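Local coordinates for protein putative sulfatase yidJ (Bacteroides fragilis, PDB 2QZU) that probably hydrolyses sulfate esters as a metal-dependent member of the sulfatase family, at residues M334-I339 and I356-L361; L109-R114 and P159-H164; Y421-H426 and T460-L465; G47-K52 and N278-I283. All coordinates share one frame; numbering follows the deposited sequence.

Overall arrangement
Contacts 1, 2 and 4 lie in the large alpha/beta part of the chain, while contact 3 lies in the C-terminal part. Contact 1 is nearest the centre of the chain and is wholly apolar. Contacts 2 and 4 sit farther out, on opposite sides of that centre, with their own centres about 36 Å apart. Contact 2 joins two loops and is mostly polar, with two bridging waters. Contact 4 joins a loop to helix 267-299 and mixes apolar packing with one tyrosine-carboxylate hydrogen bond. Contact 3 is aromatic and packs helix 455-471 on the four-stranded antiparallel sheet. Its nearest atoms are about 5 Å from contact 1, without touching.

Contact 1: residues M334-I339 and I356-L361; sequences MRIPMI and IAFADL
Next to the central mixed sheet, at the entry to strand 338-341, Ile336 and Met338 pack against the loop that leads into helix 361-368. Met338 is a selenomethionine. Its chain bends twice: chi2 (73°) sets SE near Leu361, and chi3 (72°) folds CE back onto the backbone at Phe358. Three groups meet it in turn. CG of Met338 lies 3.8 Å from CG2 of Ile356, and these two side chains cross at about a right angle. SE of Met338 meets CD1 of Leu361 tip to tip at 4.1 Å. CE of Met338 rests on the backbone, 4.1 Å from N of Phe358. This is hydrophobic core of the alpha/beta sulfatase fold, in the alkaline phosphatase clan, with Thr311 of strand 306-311 and Leu83 of helix 76-85 close by. Ile336 adds a second point of contact. Its CD1 stands 3.7 Å from CB of Phe358, and the two side chains cross at about a right angle. No hydrogen bond joins the two segments. The loop is held in shape from within: Ala357 N donates to Asp360 OD2 at 2.9 Å, from above the carboxylate plane. Gln399 also bonds to that oxygen, and Phe382 N bonds to OD1 of Asp360.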
loop_
_atom_site.group_PDB
_atom_site.type_symbol
_atom_site.label_atom_id
_atom_site.label_comp_id
_atom_site.label_asym_id
_atom_site.label_seq_id
_atom_site.Cartn_x
_atom_site.Cartn_y
_atom_site.Cartn_z
HETATM N N MSE A 334 -8.062 -21.058 10.545
HETATM C CA MSE A 334 -8.088 -21.519 11.933
HETATM C C MSE A 334 -6.763 -22.055 12.490
HETATM O O MSE A 334 -6.453 -21.833 13.659
HETATM C CB MSE A 334 -9.160 -22.607 12.115
HETATM C CG MSE A 334 -10.602 -22.147 11.903
HETATM SE SE MSE A 334 -11.883 -23.551 12.389
HETATM C CE MSE A 334 -11.701 -23.422 14.311
ATOM N N ARG A 335 -5.990 -22.763 11.672
ATOM C CA ARG A 335 -4.730 -23.341 12.138
ATOM C C ARG A 335 -3.654 -22.314 12.478
ATOM O O ARG A 335 -3.330 -21.434 11.676
ATOM C CB ARG A 335 -4.204 -24.349 11.111
ATOM C CG ARG A 335 -4.921 -25.692 11.160
ATOM C CD ARG A 335 -4.262 -26.626 12.168
ATOM N NE ARG A 335 -2.885 -26.892 11.769
ATOM C CZ ARG A 335 -1.805 -26.473 12.423
ATOM N NH1 ARG A 335 -0.600 -26.763 11.953
ATOM N NH2 ARG A 335 -1.922 -25.789 13.554
ATOM N N ILE A 336 -3.110 -22.436 13.685
ATOM C CA ILE A 336 -2.071 -21.540 14.168
ATOM C C ILE A 336 -0.893 -22.315 14.739
ATOM O O ILE A 336 -1.024 -23.483 15.126
ATOM C CB ILE A 336 -2.592 -20.610 15.299
ATOM C CG1 ILE A 336 -3.149 -21.454 16.452
ATOM C CG2 ILE A 336 -3.656 -19.677 14.761
ATOM C CD1 ILE A 336 -3.480 -20.654 17.714
ATOM N N PRO A 337 0.289 -21.684 14.762
ATOM C CA PRO A 337 1.455 -22.368 15.315
ATOM C C PRO A 337 1.250 -22.403 16.823
ATOM O O PRO A 337 0.531 -21.567 17.380
ATOM C CB PRO A 337 2.611 -21.463 14.910
ATOM C CG PRO A 337 1.991 -20.105 14.916
ATOM C CD PRO A 337 0.662 -20.364 14.228
HETATM N N MSE A 338 1.874 -23.369 17.478
HETATM C CA MSE A 338 1.756 -23.509 18.919
HETATM C C MSE A 338 2.935 -24.352 19.369
HETATM O O MSE A 338 2.866 -25.582 19.385
HETATM C CB MSE A 338 0.434 -24.203 19.267
HETATM C CG MSE A 338 0.178 -24.430 20.741
HETATM SE SE MSE A 338 -0.256 -22.816 21.709
HETATM C CE MSE A 338 -2.051 -22.493 21.012
ATOM N N ILE A 339 4.025 -23.670 19.700
ATOM C CA ILE A 339 5.251 -24.309 20.158
ATOM C C ILE A 339 5.467 -23.898 21.608
ATOM O O ILE A 339 5.380 -22.717 21.945
ATOM C CB ILE A 339 6.464 -23.845 19.321
ATOM C CG1 ILE A 339 6.258 -24.214 17.851
ATOM C CG2 ILE A 339 7.743 -24.490 19.848
ATOM C CD1 ILE A 339 7.325 -23.669 16.934
ATOM N N ILE A 356 -5.272 -28.133 20.986
ATOM C CA ILE A 356 -5.294 -27.005 21.901
ATOM C C ILE A 356 -5.656 -25.741 21.124
ATOM O O ILE A 356 -5.300 -25.596 19.953
ATOM C CB ILE A 356 -3.912 -26.837 22.596
ATOM C CG1 ILE A 356 -3.929 -25.627 23.530
ATOM C CG2 ILE A 356 -2.811 -26.690 21.555
ATOM C CD1 ILE A 356 -2.716 -25.557 24.441
ATOM N N ALA A 357 -6.385 -24.836 21.768
ATOM C CA ALA A 357 -6.782 -23.597 21.114
ATOM C C ALA A 357 -6.097 -22.403 21.751
ATOM O O ALA A 357 -5.716 -22.433 22.923
ATOM C CB ALA A 357 -8.297 -23.420 21.189
ATOM N N PHE A 358 -5.955 -21.346 20.964
ATOM C CA PHE A 358 -5.343 -20.102 21.411
ATOM C C PHE A 358 -5.949 -19.670 22.750
ATOM O O PHE A 358 -5.228 -19.284 23.671
ATOM C CB PHE A 358 -5.588 -19.031 20.339
ATOM C CG PHE A 358 -4.887 -17.719 20.583
ATOM C CD1 PHE A 358 -3.496 -17.642 20.609
ATOM C CD2 PHE A 358 -5.626 -16.541 20.701
ATOM C CE1 PHE A 358 -2.852 -16.411 20.745
ATOM C CE2 PHE A 358 -4.995 -15.307 20.837
ATOM C CZ PHE A 358 -3.604 -15.240 20.856
ATOM N N ALA A 359 -7.271 -19.769 22.862
ATOM C CA ALA A 359 -7.983 -19.351 24.071
ATOM C C ALA A 359 -7.854 -20.266 25.288
ATOM O O ALA A 359 -8.257 -19.893 26.387
ATOM C CB ALA A 359 -9.458 -19.138 23.747
ATOM N N ASP A 360 -7.308 -21.461 25.099
ATOM C CA ASP A 360 -7.142 -22.388 26.215
ATOM C C ASP A 360 -5.895 -22.076 27.031
ATOM O O ASP A 360 -5.702 -22.637 28.111
ATOM C CB ASP A 360 -7.045 -23.833 25.713
ATOM C CG ASP A 360 -8.289 -24.277 24.976
ATOM O OD1 ASP A 360 -9.396 -23.821 25.347
ATOM O OD2 ASP A 360 -8.160 -25.095 24.038
ATOM N N LEU A 361 -5.054 -21.178 26.526
ATOM C CA LEU A 361 -3.815 -20.855 27.223
ATOM C C LEU A 361 -3.965 -20.227 28.611
ATOM O O LEU A 361 -3.092 -20.406 29.459
ATOM C CB LEU A 361 -2.919 -19.989 26.325
ATOM C CG LEU A 361 -2.362 -20.764 25.121
ATOM C CD1 LEU A 361 -1.620 -19.820 24.188
ATOM C CD2 LEU A 361 -1.431 -21.872 25.602
#

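Contact 2: residues L109-R114 and P159-H164; sequences LSQNAR and PPERRH
A type I beta turn from Ser110 to Ala113 packs against a second loop, 159-164. Arg162 reaches the carbonyl of Leu109, just before the turn, and His164 lies beside the turn's own carbonyls. Ser110 OG also accepts from Asn112 N, which makes an ST turn. Arg162 NH2 donates to Leu109 O at 2.8 Å. The bond falls on a lone pair in the carbonyl plane, and the oxygen is tilted 24° from the guanidinium plane. NH1 of Arg162 adds a weak bond to the same oxygen. The charge of Arg162 has a salt-bridge partner in Asp136. The ring of His164 has Ser110 O and Ala113 O at its edge, its ND1 bonds to Asp118, and its CD2 meets CD2 of Leu109 at 3.5 Å. CG of Gln111 is anti to its backbone N (chi1 175°) and lies 3.4 Å from Glu161 O; the extended chain beyond brings OE1 beside Glu161 CG. One water binds Gln111 NE2 and Arg162 NH1. Another donates to Leu109 O and lies 2.7 Å from His164 NE2, in the ring plane.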
loop_
_atom_site.group_PDB
_atom_site.type_symbol
_atom_site.label_atom_id
_atom_site.label_comp_id
_atom_site.label_asym_id
_atom_site.label_seq_id
_atom_site.Cartn_x
_atom_site.Cartn_y
_atom_site.Cartn_z
ATOM N N LEU A 109 -11.978 -5.007 25.578
ATOM C CA LEU A 109 -11.749 -5.760 26.804
ATOM C C LEU A 109 -12.297 -4.954 27.978
ATOM O O LEU A 109 -12.055 -3.755 28.078
ATOM C CB LEU A 109 -10.249 -6.000 26.998
ATOM C CG LEU A 109 -9.821 -6.849 28.197
ATOM C CD1 LEU A 109 -10.398 -8.251 28.071
ATOM C CD2 LEU A 109 -8.299 -6.911 28.257
ATOM N N SER A 110 -13.035 -5.614 28.861
ATOM C CA SER A 110 -13.601 -4.935 30.017
ATOM C C SER A 110 -12.513 -4.635 31.042
ATOM O O SER A 110 -11.661 -5.479 31.314
ATOM C CB SER A 110 -14.681 -5.808 30.663
ATOM O OG SER A 110 -15.214 -5.181 31.818
ATOM N N GLN A 111 -12.539 -3.432 31.601
ATOM C CA GLN A 111 -11.560 -3.060 32.615
ATOM C C GLN A 111 -11.754 -3.956 33.841
ATOM O O GLN A 111 -10.813 -4.210 34.593
ATOM C CB GLN A 111 -11.734 -1.586 33.002
ATOM C CG GLN A 111 -10.832 -1.122 34.137
ATOM C CD GLN A 111 -10.968 0.364 34.425
ATOM O OE1 GLN A 111 -10.498 0.855 35.455
ATOM N NE2 GLN A 111 -11.604 1.089 33.511
ATOM N N ASN A 112 -12.979 -4.448 34.022
ATOM C CA ASN A 112 -13.307 -5.314 35.155
ATOM C C ASN A 112 -13.061 -6.795 34.900
ATOM O O ASN A 112 -13.216 -7.616 35.804
ATOM C CB ASN A 112 -14.769 -5.124 35.564
ATOM C CG ASN A 112 -15.069 -3.711 36.009
ATOM O OD1 ASN A 112 -14.392 -3.167 36.884
ATOM N ND2 ASN A 112 -16.092 -3.107 35.414
ATOM N N ALA A 113 -12.691 -7.146 33.674
ATOM C CA ALA A 113 -12.435 -8.545 33.359
ATOM C C ALA A 113 -11.207 -9.033 34.121
ATOM O O ALA A 113 -10.182 -8.354 34.168
ATOM C CB ALA A 113 -12.219 -8.719 31.857
ATOM N N ARG A 114 -11.324 -10.206 34.732
ATOM C CA ARG A 114 -10.219 -10.796 35.479
ATOM C C ARG A 114 -9.382 -11.604 34.489
ATOM O O ARG A 114 -9.711 -12.749 34.171
ATOM C CB ARG A 114 -10.766 -11.710 36.578
ATOM C CG ARG A 114 -9.711 -12.413 37.412
ATOM C CD ARG A 114 -9.006 -11.458 38.343
ATOM N NE ARG A 114 -8.080 -12.151 39.239
ATOM C CZ ARG A 114 -7.252 -11.525 40.067
ATOM N NH1 ARG A 114 -7.244 -10.199 40.106
ATOM N NH2 ARG A 114 -6.430 -12.215 40.845
ATOM N N PRO A 159 -4.811 3.126 28.575
ATOM C CA PRO A 159 -4.418 3.802 29.814
ATOM C C PRO A 159 -4.000 2.764 30.856
ATOM O O PRO A 159 -4.409 1.605 30.782
ATOM C CB PRO A 159 -5.685 4.566 30.206
ATOM C CG PRO A 159 -6.781 3.689 29.680
ATOM C CD PRO A 159 -6.256 3.274 28.321
ATOM N N PRO A 160 -3.183 3.165 31.840
ATOM C CA PRO A 160 -2.728 2.232 32.877
ATOM C C PRO A 160 -3.801 1.357 33.527
ATOM O O PRO A 160 -3.581 0.162 33.748
ATOM C CB PRO A 160 -2.041 3.154 33.883
ATOM C CG PRO A 160 -1.451 4.211 32.998
ATOM C CD PRO A 160 -2.603 4.505 32.052
ATOM N N GLU A 161 -4.960 1.938 33.827
ATOM C CA GLU A 161 -6.023 1.179 34.475
ATOM C C GLU A 161 -6.667 0.116 33.584
ATOM O O GLU A 161 -7.482 -0.682 34.054
ATOM C CB GLU A 161 -7.106 2.121 35.029
ATOM C CG GLU A 161 -7.959 2.808 33.974
ATOM C CD GLU A 161 -7.351 4.098 33.459
ATOM O OE1 GLU A 161 -6.131 4.314 33.644
ATOM O OE2 GLU A 161 -8.098 4.897 32.858
ATOM N N ARG A 162 -6.306 0.101 32.301
ATOM C CA ARG A 162 -6.842 -0.902 31.378
ATOM C C ARG A 162 -5.752 -1.871 30.906
ATOM O O ARG A 162 -5.949 -2.616 29.946
ATOM C CB ARG A 162 -7.495 -0.229 30.162
ATOM C CG ARG A 162 -8.884 0.362 30.439
ATOM C CD ARG A 162 -9.485 1.017 29.195
ATOM N NE ARG A 162 -9.611 0.089 28.074
ATOM C CZ ARG A 162 -10.571 -0.823 27.956
ATOM N NH1 ARG A 162 -11.506 -0.929 28.892
ATOM N NH2 ARG A 162 -10.584 -1.643 26.910
ATOM N N ARG A 163 -4.612 -1.877 31.592
ATOM C CA ARG A 163 -3.509 -2.753 31.202
ATOM C C ARG A 163 -3.482 -4.108 31.905
ATOM O O ARG A 163 -2.592 -4.917 31.668
ATOM C CB ARG A 163 -2.173 -2.030 31.405
ATOM C CG ARG A 163 -2.018 -0.850 30.472
ATOM C CD ARG A 163 -0.736 -0.069 30.695
ATOM N NE ARG A 163 -0.765 1.156 29.904
ATOM C CZ ARG A 163 0.142 2.126 29.975
ATOM N NH1 ARG A 163 1.174 2.025 30.805
ATOM N NH2 ARG A 163 -0.002 3.212 29.232
ATOM N N HIS A 164 -4.464 -4.342 32.768
ATOM C CA HIS A 164 -4.587 -5.603 33.480
ATOM C C HIS A 164 -3.307 -6.169 34.102
ATOM O O HIS A 164 -2.998 -7.352 33.951
ATOM C CB HIS A 164 -5.232 -6.627 32.542
ATOM C CG HIS A 164 -6.642 -6.281 32.180
ATOM N ND1 HIS A 164 -7.721 -6.666 32.944
ATOM C CD2 HIS A 164 -7.140 -5.494 31.195
ATOM C CE1 HIS A 164 -8.824 -6.130 32.449
ATOM N NE2 HIS A 164 -8.497 -5.414 31.387
HETATM O O HOH W 1 -9.482 -3.465 29.765
HETATM O O HOH W 2 -12.676 1.018 30.825
#

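Contact 3: residues Y421-H426 and T460-L465; sequences YTYAVH and TFNRQL
Tyr421 opens the strand and takes the edge of Phe461 on the face of its ring. The pair is an offset edge-to-face stack, with centroids 5.6 Å apart and planes at 66°. The closest atoms are Tyr421 CD2 and Phe461 CZ, at 3.6 Å. Two residues on, Tyr423 meets the base of the same phenylalanine. With CG anti to the backbone N (chi1 176°), its ring comes under CB of Phe461. That CB sits over one face of the Tyr423 ring, 3.7 Å from the centroid, as a CH-pi contact. The Tyr423 and Phe461 rings are near parallel but slid apart, so they barely overlap. OH of Tyr423 comes 2.7 Å from ND2 of Asn462, but the angle is too poor for a hydrogen bond. A water links them instead: it donates to OD1 of Asn462 and lies 3.0 Å from OH of Tyr423. Val425 follows, and its CG2 meets CD1 of Leu465 tip to tip at 3.7 Å. The alternate residues of strand 421-428 thus face helix 455-471, whose local axis crosses the strand at -70°. The result is an aromatic cluster between a helix and a four-stranded antiparallel sheet, the C-terminal subdomain arrangement of the sulfatase family.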
loop_
_atom_site.group_PDB
_atom_site.type_symbol
_atom_site.label_atom_id
_atom_site.label_comp_id
_atom_site.label_asym_id
_atom_site.label_seq_id
_atom_site.Cartn_x
_atom_site.Cartn_y
_atom_site.Cartn_z
ATOM N N TYR A 421 -13.789 -33.815 11.299
ATOM C CA TYR A 421 -14.779 -32.942 10.672
ATOM C C TYR A 421 -14.791 -31.486 11.128
ATOM O O TYR A 421 -14.423 -31.165 12.254
ATOM C CB TYR A 421 -16.189 -33.489 10.937
ATOM C CG TYR A 421 -16.469 -34.875 10.401
ATOM C CD1 TYR A 421 -16.762 -35.076 9.053
ATOM C CD2 TYR A 421 -16.447 -35.985 11.247
ATOM C CE1 TYR A 421 -17.032 -36.353 8.558
ATOM C CE2 TYR A 421 -16.714 -37.265 10.762
ATOM C CZ TYR A 421 -17.004 -37.438 9.418
ATOM O OH TYR A 421 -17.265 -38.701 8.933
ATOM N N THR A 422 -15.224 -30.608 10.228
ATOM C CA THR A 422 -15.405 -29.200 10.555
ATOM C C THR A 422 -16.873 -28.973 10.207
ATOM O O THR A 422 -17.277 -29.131 9.053
ATOM C CB THR A 422 -14.514 -28.265 9.716
ATOM O OG1 THR A 422 -13.142 -28.474 10.069
ATOM C CG2 THR A 422 -14.872 -26.803 9.991
ATOM N N TYR A 423 -17.668 -28.643 11.220
ATOM C CA TYR A 423 -19.102 -28.418 11.052
ATOM C C TYR A 423 -19.451 -26.998 11.457
ATOM O O TYR A 423 -18.930 -26.482 12.443
ATOM C CB TYR A 423 -19.881 -29.403 11.932
ATOM C CG TYR A 423 -21.383 -29.213 11.927
ATOM C CD1 TYR A 423 -22.155 -29.629 10.843
ATOM C CD2 TYR A 423 -22.032 -28.618 13.010
ATOM C CE1 TYR A 423 -23.537 -29.459 10.839
ATOM C CE2 TYR A 423 -23.416 -28.445 13.015
ATOM C CZ TYR A 423 -24.159 -28.868 11.925
ATOM O OH TYR A 423 -25.522 -28.698 11.918
ATOM N N ALA A 424 -20.325 -26.359 10.690
ATOM C CA ALA A 424 -20.738 -25.004 11.017
ATOM C C ALA A 424 -22.142 -24.722 10.517
ATOM O O ALA A 424 -22.570 -25.255 9.492
ATOM C CB ALA A 424 -19.768 -24.004 10.419
ATOM N N VAL A 425 -22.866 -23.897 11.264
ATOM C CA VAL A 425 -24.208 -23.502 10.871
ATOM C C VAL A 425 -24.242 -21.985 10.869
ATOM O O VAL A 425 -23.554 -21.334 11.663
ATOM C CB VAL A 425 -25.303 -24.031 11.842
ATOM C CG1 VAL A 425 -25.269 -25.552 11.889
ATOM C CG2 VAL A 425 -25.120 -23.439 13.232
ATOM N N HIS A 426 -25.015 -21.419 9.956
ATOM C CA HIS A 426 -25.137 -19.976 9.889
ATOM C C HIS A 426 -26.568 -19.595 10.206
ATOM O O HIS A 426 -27.502 -20.327 9.881
ATOM C CB HIS A 426 -24.758 -19.450 8.503
ATOM C CG HIS A 426 -24.845 -17.961 8.388
ATOM N ND1 HIS A 426 -26.008 -17.304 8.042
ATOM C CD2 HIS A 426 -23.927 -16.994 8.629
ATOM C CE1 HIS A 426 -25.803 -16.000 8.075
ATOM N NE2 HIS A 426 -24.548 -15.786 8.428
ATOM N N THR A 460 -26.222 -35.273 14.458
ATOM C CA THR A 460 -25.398 -35.547 15.627
ATOM C C THR A 460 -24.618 -34.297 16.030
ATOM O O THR A 460 -24.580 -33.928 17.204
ATOM C CB THR A 460 -24.400 -36.687 15.351
ATOM O OG1 THR A 460 -25.114 -37.857 14.930
ATOM C CG2 THR A 460 -23.603 -37.010 16.606
ATOM N N PHE A 461 -23.993 -33.646 15.052
ATOM C CA PHE A 461 -23.231 -32.436 15.335
ATOM C C PHE A 461 -24.165 -31.323 15.800
ATOM O O PHE A 461 -23.785 -30.486 16.613
ATOM C CB PHE A 461 -22.448 -31.986 14.095
ATOM C CG PHE A 461 -21.218 -32.814 13.814
ATOM C CD1 PHE A 461 -20.283 -33.058 14.816
ATOM C CD2 PHE A 461 -20.982 -33.320 12.541
ATOM C CE1 PHE A 461 -19.123 -33.793 14.552
ATOM C CE2 PHE A 461 -19.826 -34.056 12.265
ATOM C CZ PHE A 461 -18.898 -34.292 13.274
ATOM N N ASN A 462 -25.395 -31.325 15.293
ATOM C CA ASN A 462 -26.376 -30.313 15.673
ATOM C C ASN A 462 -26.662 -30.336 17.177
ATOM O O ASN A 462 -26.642 -29.295 17.829
ATOM C CB ASN A 462 -27.682 -30.518 14.896
ATOM C CG ASN A 462 -28.029 -29.335 14.007
ATOM O OD1 ASN A 462 -29.058 -29.339 13.329
ATOM N ND2 ASN A 462 -27.175 -28.318 14.006
ATOM N N ARG A 463 -26.935 -31.512 17.735
ATOM C CA ARG A 463 -27.205 -31.583 19.165
ATOM C C ARG A 463 -25.932 -31.277 19.946
ATOM O O ARG A 463 -25.978 -30.639 20.994
ATOM C CB ARG A 463 -27.751 -32.959 19.569
ATOM C CG ARG A 463 -26.822 -34.133 19.326
ATOM C CD ARG A 463 -27.328 -35.359 20.081
ATOM N NE ARG A 463 -26.602 -36.580 19.739
ATOM C CZ ARG A 463 -26.713 -37.212 18.575
ATOM N NH1 ARG A 463 -27.522 -36.739 17.637
ATOM N NH2 ARG A 463 -26.019 -38.320 18.350
ATOM N N GLN A 464 -24.796 -31.721 19.417
ATOM C CA GLN A 464 -23.515 -31.486 20.072
ATOM C C GLN A 464 -23.224 -29.982 20.131
ATOM O O GLN A 464 -22.746 -29.478 21.145
ATOM C CB GLN A 464 -22.398 -32.224 19.325
ATOM C CG GLN A 464 -21.034 -32.155 20.006
ATOM C CD GLN A 464 -19.955 -32.936 19.268
ATOM O OE1 GLN A 464 -18.777 -32.870 19.623
ATOM N NE2 GLN A 464 -20.353 -33.682 18.241
ATOM N N LEU A 465 -23.538 -29.269 19.051
ATOM C CA LEU A 465 -23.306 -27.823 18.993
ATOM C C LEU A 465 -24.244 -27.119 19.971
ATOM O O LEU A 465 -23.833 -26.229 20.716
ATOM C CB LEU A 465 -23.576 -27.293 17.579
ATOM C CG LEU A 465 -22.730 -26.140 17.020
ATOM C CD1 LEU A 465 -23.561 -25.376 16.008
ATOM C CD2 LEU A 465 -22.253 -25.209 18.116
HETATM O O HOH W 3 -28.153 -29.077 10.576
#

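Contact 4: residues G47-K52 and N278-I283; sequences GKEPVK and NYYACI
Tyr280 and Ile283, one turn apart on the long helix 267-299 of the alpha/beta sulfatase fold, offer a shallow hollow to Val51 of the loop before helix 54-61. Val51 is the bump. Its CB sits over one face of the Tyr280 ring, 4.0 Å from the centroid and 19° off the ring normal, a CH-pi contact. CG2 of Val51 lies anti to the backbone N and enters between the two helix residues. It is 3.7 Å from CD1 of Tyr280 and 3.8 Å from CG2 of Ile283. Val51 and Ile283 cross at about a right angle. Pro50 adds a lighter touch, with its CG 4.4 Å from CE2 of Tyr280. Leu254 of helix 251-254 packs on both Pro50 and Tyr280. Asn278, at the start of the helix segment, packs on Asp122 of the second subunit. At the far end of the ring, Glu49 crosses Tyr280 at about a right angle, and its CB comes 3.4 Å from OH of Tyr280. Arg39 forms a salt bridge with OE1 of Glu49. The other oxygen, OE2 of Glu49, accepts a 2.7 Å hydrogen bond from OH of Tyr280, which meets it from above the carboxylate plane, 45° out of it.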
loop_
_atom_site.group_PDB
_atom_site.type_symbol
_atom_site.label_atom_id
_atom_site.label_comp_id
_atom_site.label_asym_id
_atom_site.label_seq_id
_atom_site.Cartn_x
_atom_site.Cartn_y
_atom_site.Cartn_z
ATOM N N GLY A 47 7.498 -29.583 7.679
ATOM C CA GLY A 47 7.754 -30.149 6.364
ATOM C C GLY A 47 6.702 -30.067 5.275
ATOM O O GLY A 47 6.744 -30.851 4.324
ATOM N N LYS A 48 5.768 -29.131 5.392
ATOM C CA LYS A 48 4.723 -28.975 4.384
ATOM C C LYS A 48 5.009 -27.822 3.425
ATOM O O LYS A 48 4.570 -27.844 2.276
ATOM C CB LYS A 48 3.364 -28.749 5.051
ATOM C CG LYS A 48 2.851 -29.939 5.848
ATOM C CD LYS A 48 1.476 -29.663 6.430
ATOM C CE LYS A 48 0.957 -30.858 7.218
ATOM N NZ LYS A 48 -0.400 -30.607 7.784
ATOM N N GLU A 49 5.741 -26.815 3.899
ATOM C CA GLU A 49 6.067 -25.652 3.079
ATOM C C GLU A 49 7.549 -25.316 3.191
ATOM O O GLU A 49 8.165 -25.532 4.238
ATOM C CB GLU A 49 5.217 -24.451 3.512
ATOM C CG GLU A 49 3.724 -24.755 3.508
ATOM C CD GLU A 49 2.862 -23.575 3.922
ATOM O OE1 GLU A 49 1.664 -23.798 4.196
ATOM O OE2 GLU A 49 3.366 -22.432 3.961
ATOM N N PRO A 50 8.143 -24.780 2.113
ATOM C CA PRO A 50 9.564 -24.427 2.109
ATOM C C PRO A 50 9.907 -23.097 2.775
ATOM O O PRO A 50 10.716 -22.322 2.256
ATOM C CB PRO A 50 9.906 -24.436 0.626
ATOM C CG PRO A 50 8.675 -23.846 0.029
ATOM C CD PRO A 50 7.546 -24.544 0.783
ATOM N N VAL A 51 9.291 -22.825 3.918
ATOM C CA VAL A 51 9.580 -21.593 4.632
ATOM C C VAL A 51 10.689 -21.895 5.638
ATOM O O VAL A 51 10.705 -22.960 6.257
ATOM C CB VAL A 51 8.317 -21.047 5.350
ATOM C CG1 VAL A 51 7.805 -22.054 6.369
ATOM C CG2 VAL A 51 8.638 -19.716 6.011
ATOM N N LYS A 52 11.623 -20.959 5.784
ATOM C CA LYS A 52 12.748 -21.137 6.691
ATOM C C LYS A 52 12.510 -20.515 8.058
ATOM O O LYS A 52 12.350 -19.300 8.175
ATOM C CB LYS A 52 14.014 -20.547 6.067
ATOM C CG LYS A 52 14.398 -21.203 4.747
ATOM C CD LYS A 52 15.643 -20.573 4.153
ATOM C CE LYS A 52 16.025 -21.252 2.846
ATOM N NZ LYS A 52 16.312 -22.700 3.041
ATOM N N ASN A 278 6.699 -12.695 0.062
ATOM C CA ASN A 278 6.878 -11.719 1.128
ATOM C C ASN A 278 6.307 -12.222 2.446
ATOM O O ASN A 278 6.780 -11.837 3.512
ATOM C CB ASN A 278 6.267 -10.375 0.729
ATOM C CG ASN A 278 7.172 -9.586 -0.208
ATOM O OD1 ASN A 278 6.723 -8.691 -0.925
ATOM N ND2 ASN A 278 8.459 -9.911 -0.193
ATOM N N TYR A 279 5.298 -13.088 2.373
ATOM C CA TYR A 279 4.719 -13.655 3.590
ATOM C C TYR A 279 5.806 -14.509 4.251
ATOM O O TYR A 279 6.047 -14.410 5.459
ATOM C CB TYR A 279 3.505 -14.529 3.260
ATOM C CG TYR A 279 2.788 -15.079 4.479
ATOM C CD1 TYR A 279 2.142 -14.229 5.381
ATOM C CD2 TYR A 279 2.747 -16.450 4.723
ATOM C CE1 TYR A 279 1.467 -14.738 6.500
ATOM C CE2 TYR A 279 2.080 -16.970 5.836
ATOM C CZ TYR A 279 1.442 -16.108 6.717
ATOM O OH TYR A 279 0.773 -16.626 7.805
ATOM N N TYR A 280 6.480 -15.336 3.453
ATOM C CA TYR A 280 7.548 -16.171 3.997
ATOM C C TYR A 280 8.708 -15.308 4.497
ATOM O O TYR A 280 9.327 -15.633 5.509
ATOM C CB TYR A 280 8.062 -17.173 2.951
ATOM C CG TYR A 280 7.127 -18.329 2.636
ATOM C CD1 TYR A 280 6.089 -18.685 3.500
ATOM C CD2 TYR A 280 7.315 -19.098 1.483
ATOM C CE1 TYR A 280 5.262 -19.781 3.221
ATOM C CE2 TYR A 280 6.502 -20.188 1.198
ATOM C CZ TYR A 280 5.480 -20.524 2.069
ATOM O OH TYR A 280 4.686 -21.605 1.785
ATOM N N ALA A 281 8.996 -14.211 3.796
ATOM C CA ALA A 281 10.081 -13.314 4.198
ATOM C C ALA A 281 9.794 -12.769 5.596
ATOM O O ALA A 281 10.682 -12.732 6.450
ATOM C CB ALA A 281 10.224 -12.151 3.197
ATOM N N CYS A 282 8.547 -12.363 5.822
ATOM C CA CYS A 282 8.138 -11.838 7.121
ATOM C C CYS A 282 8.323 -12.889 8.198
ATOM O O CYS A 282 8.833 -12.596 9.276
ATOM C CB CYS A 282 6.670 -11.403 7.094
ATOM S SG CYS A 282 6.350 -9.824 6.254
ATOM N N ILE A 283 7.896 -14.113 7.901
ATOM C CA ILE A 283 8.016 -15.204 8.851
ATOM C C ILE A 283 9.470 -15.482 9.206
ATOM O O ILE A 283 9.805 -15.641 10.377
ATOM C CB ILE A 283 7.346 -16.476 8.307
ATOM C CG1 ILE A 283 5.826 -16.302 8.368
ATOM C CG2 ILE A 283 7.799 -17.693 9.101
ATOM C CD1 ILE A 283 5.026 -17.482 7.832
#